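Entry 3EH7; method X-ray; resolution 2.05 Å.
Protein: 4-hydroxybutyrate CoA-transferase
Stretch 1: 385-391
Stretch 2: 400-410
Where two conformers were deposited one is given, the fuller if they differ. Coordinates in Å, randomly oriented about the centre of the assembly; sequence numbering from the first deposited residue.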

# COMPACT_ATOMS: atom_id res chain seq x y z
N LEU A 385 -6.39 -2.33 -1.38
CA LEU A 385 -6.75 -1.68 -2.64
C LEU A 385 -7.05 -2.71 -3.72
O LEU A 385 -6.45 -3.80 -3.73
CB LEU A 385 -5.59 -0.76 -3.12
CG LEU A 385 -5.25 0.46 -2.24
CD1 LEU A 385 -3.83 1.02 -2.56
CD2 LEU A 385 -6.33 1.55 -2.41
N ARG A 386 -7.92 -2.39 -4.66
CA ARG A 386 -8.17 -3.33 -5.75
C ARG A 386 -6.88 -3.68 -6.52
O ARG A 386 -6.71 -4.79 -7.02
CB ARG A 386 -9.25 -2.82 -6.70
CG ARG A 386 -8.77 -1.75 -7.63
CD ARG A 386 -9.82 -1.24 -8.63
NE ARG A 386 -9.22 -0.09 -9.32
CZ ARG A 386 -9.73 0.52 -10.38
NH1 ARG A 386 -10.89 0.14 -10.91
NH2 ARG A 386 -9.07 1.53 -10.89
N ASN A 387 -5.97 -2.72 -6.60
CA ASN A 387 -4.68 -2.90 -7.29
C ASN A 387 -3.76 -3.87 -6.59
O ASN A 387 -2.79 -4.27 -7.19
CB ASN A 387 -3.93 -1.56 -7.51
CG ASN A 387 -4.64 -0.62 -8.48
OD1 ASN A 387 -5.65 -0.97 -9.08
ND2 ASN A 387 -4.10 0.58 -8.65
N GLU A 388 -4.02 -4.22 -5.33
CA GLU A 388 -3.13 -5.16 -4.63
C GLU A 388 -3.70 -6.52 -4.25
O GLU A 388 -2.95 -7.42 -3.86
CB GLU A 388 -2.48 -4.49 -3.42
CG GLU A 388 -3.41 -3.84 -2.45
CD GLU A 388 -2.68 -2.95 -1.51
OE1 GLU A 388 -1.44 -3.12 -1.44
OE2 GLU A 388 -3.36 -2.12 -0.81
N VAL A 389 -5.01 -6.70 -4.38
CA VAL A 389 -5.62 -7.98 -4.00
C VAL A 389 -5.05 -9.07 -4.91
O VAL A 389 -4.76 -8.79 -6.07
CB VAL A 389 -7.15 -7.85 -4.08
CG1 VAL A 389 -7.57 -7.46 -5.53
CG2 VAL A 389 -7.85 -9.15 -3.60
N ASP A 390 -4.85 -10.29 -4.38
CA ASP A 390 -4.20 -11.36 -5.12
C ASP A 390 -5.24 -12.50 -5.29
O ASP A 390 -6.07 -12.41 -6.20
CB ASP A 390 -2.95 -11.76 -4.32
CG ASP A 390 -2.08 -12.77 -4.99
OD1 ASP A 390 -2.37 -13.11 -6.16
OD2 ASP A 390 -1.08 -13.19 -4.33
N TYR A 391 -5.26 -13.49 -4.40
CA TYR A 391 -6.27 -14.55 -4.37
C TYR A 391 -7.45 -14.22 -3.48
O TYR A 391 -7.31 -13.62 -2.38
CB TYR A 391 -5.68 -15.85 -3.84
CG TYR A 391 -4.64 -16.50 -4.70
CD1 TYR A 391 -3.29 -16.20 -4.52
CD2 TYR A 391 -4.98 -17.44 -5.66
CE1 TYR A 391 -2.30 -16.80 -5.29
CE2 TYR A 391 -4.00 -18.07 -6.45
CZ TYR A 391 -2.67 -17.74 -6.25
OH TYR A 391 -1.69 -18.30 -6.98
N GLN A 400 -7.92 -15.80 -8.73
CA GLN A 400 -6.74 -14.92 -8.68
C GLN A 400 -7.01 -13.67 -9.52
O GLN A 400 -7.29 -13.77 -10.71
CB GLN A 400 -5.44 -15.62 -9.10
CG GLN A 400 -4.14 -14.72 -8.87
CD GLN A 400 -2.81 -15.48 -9.13
OE1 GLN A 400 -2.78 -16.42 -9.93
NE2 GLN A 400 -1.71 -15.05 -8.45
N LEU A 401 -6.97 -12.50 -8.88
CA LEU A 401 -7.41 -11.26 -9.53
C LEU A 401 -6.28 -10.48 -10.17
O LEU A 401 -6.52 -9.64 -11.03
CB LEU A 401 -8.11 -10.36 -8.51
CG LEU A 401 -9.30 -10.96 -7.76
CD1 LEU A 401 -9.93 -9.88 -6.87
CD2 LEU A 401 -10.36 -11.55 -8.71
N LYS A 402 -5.05 -10.73 -9.73
CA LYS A 402 -3.89 -9.98 -10.25
C LYS A 402 -3.71 -10.24 -11.72
O LYS A 402 -3.62 -11.38 -12.12
CB LYS A 402 -2.60 -10.37 -9.52
CG LYS A 402 -2.49 -9.75 -8.15
CD LYS A 402 -1.01 -9.56 -7.72
CE LYS A 402 -0.84 -8.29 -6.91
NZ LYS A 402 0.45 -8.24 -6.15
N GLY A 403 -3.67 -9.18 -12.52
CA GLY A 403 -3.51 -9.30 -13.97
C GLY A 403 -4.83 -9.41 -14.71
O GLY A 403 -4.84 -9.36 -15.96
N LYS A 404 -5.96 -9.55 -13.99
CA LYS A 404 -7.26 -9.62 -14.65
C LYS A 404 -7.84 -8.23 -14.86
O LYS A 404 -7.68 -7.31 -14.01
CB LYS A 404 -8.24 -10.51 -13.89
CG LYS A 404 -7.88 -12.02 -13.91
CD LYS A 404 -8.96 -12.86 -13.23
CE LYS A 404 -8.84 -14.39 -13.49
NZ LYS A 404 -7.54 -14.97 -13.04
N SER A 405 -8.53 -8.08 -15.99
CA SER A 405 -9.29 -6.87 -16.28
C SER A 405 -10.49 -6.80 -15.35
O SER A 405 -10.79 -7.77 -14.65
CB SER A 405 -9.80 -6.88 -17.71
OG SER A 405 -10.78 -7.90 -17.88
N LEU A 406 -11.16 -5.66 -15.37
CA LEU A 406 -12.35 -5.48 -14.55
C LEU A 406 -13.43 -6.50 -14.92
O LEU A 406 -14.07 -7.06 -14.01
CB LEU A 406 -12.91 -4.04 -14.66
CG LEU A 406 -12.03 -2.93 -14.09
CD1 LEU A 406 -12.71 -1.56 -14.33
CD2 LEU A 406 -11.70 -3.18 -12.63
N ARG A 407 -13.62 -6.76 -16.22
CA ARG A 407 -14.58 -7.77 -16.68
C ARG A 407 -14.19 -9.13 -16.12
O ARG A 407 -15.00 -9.80 -15.48
CB ARG A 407 -14.63 -7.83 -18.22
CG ARG A 407 -15.81 -8.61 -18.81
CD ARG A 407 -15.51 -9.18 -20.21
NE ARG A 407 -14.95 -10.53 -20.12
CZ ARG A 407 -13.72 -10.88 -20.51
NH1 ARG A 407 -12.90 -10.00 -21.04
NH2 ARG A 407 -13.33 -12.14 -20.36
N GLN A 408 -12.93 -9.52 -16.35
CA GLN A 408 -12.40 -10.79 -15.89
C GLN A 408 -12.49 -10.96 -14.37
O GLN A 408 -12.81 -12.04 -13.86
CB GLN A 408 -10.96 -10.96 -16.35
CG GLN A 408 -10.83 -11.18 -17.90
CD GLN A 408 -9.39 -11.07 -18.36
OE1 GLN A 408 -8.54 -10.45 -17.68
NE2 GLN A 408 -9.08 -11.68 -19.50
N ARG A 409 -12.22 -9.89 -13.65
CA ARG A 409 -12.32 -9.92 -12.20
C ARG A 409 -13.74 -10.16 -11.73
O ARG A 409 -13.97 -11.05 -10.92
CB ARG A 409 -11.79 -8.61 -11.62
CG ARG A 409 -10.31 -8.55 -11.53
CD ARG A 409 -9.92 -7.14 -11.07
NE ARG A 409 -8.48 -7.07 -10.92
CZ ARG A 409 -7.82 -6.74 -9.81
NH1 ARG A 409 -8.45 -6.32 -8.73
NH2 ARG A 409 -6.50 -6.76 -9.82
N ALA A 410 -14.69 -9.40 -12.28
CA ALA A 410 -16.11 -9.58 -12.02
C ALA A 410 -16.56 -11.03 -12.26
O ALA A 410 -17.19 -11.66 -11.39
CB ALA A 410 -16.97 -8.62 -12.88
O HOH W 1 -4.58 -6.67 -7.82
O HOH W 2 -0.38 -7.56 -3.81
O HOH W 3 0.54 -16.96 -7.10

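Backbone pairing is brief: Y391 and Q400 form an antiparallel, non-hydrogen-bonded bridge, and their side chains share one face. Next to it, L401 N donates to D390 O (2.8 Å) in an almost straight hydrogen bond, while Q400 CA lies 3.6 Å from the same D390 O in a CA-H...O contact. Beyond the bridge stretch 2 folds through a type II turn from L401 to K404, closed by K404 N to L401 O (3.0 Å). G403 suits its place there, since at its backbone angles a CB would jam against the carbonyl of K402. The helix that follows begins after S405, whose OG caps it by accepting from Q408 N (3.1 Å).

Side-chain hydrogen bonds tie both ends of the contact. Q400 NE2 donates to D390 OD1 (3.1 Å); the D390 CA-to-CB bond points away from stretch 2, but the carboxylate comes nearer. At the helix, the R409 CA-to-CB bond points toward stretch 1, and its NH1 donates to R386 O (2.9 Å), which lies near the guanidinium plane, where N-H groups point. R409 NE donates to K404 O (3.2 Å), bracing the group from its own stretch.

Waters extend this network. Water 1 donates to R386 O (3.0 Å) and V389 O (2.8 Å) and accepts from R409 NH2 (2.8 Å), joining one cation to two carbonyls. Water 2 accepts from K402 NZ (2.6 Å) and donates to E388 O (2.6 Å).

Van der Waals packing completes the account. V389 CG1 and L401 CD1, an apolar pair, meet at 3.6 Å, and V389 CG1 also lies 3.5 Å from R409 NH1. The aliphatic part of K402 runs along stretch 1, with CG 3.2 Å from V389 O and 3.8 Å from D390 CA. Q400 CG sits over the Y391 ring face, 4.2 Å from the centroid, a CH-pi contact. L406 CD2 approaches R386 NH1 at 3.8 Å.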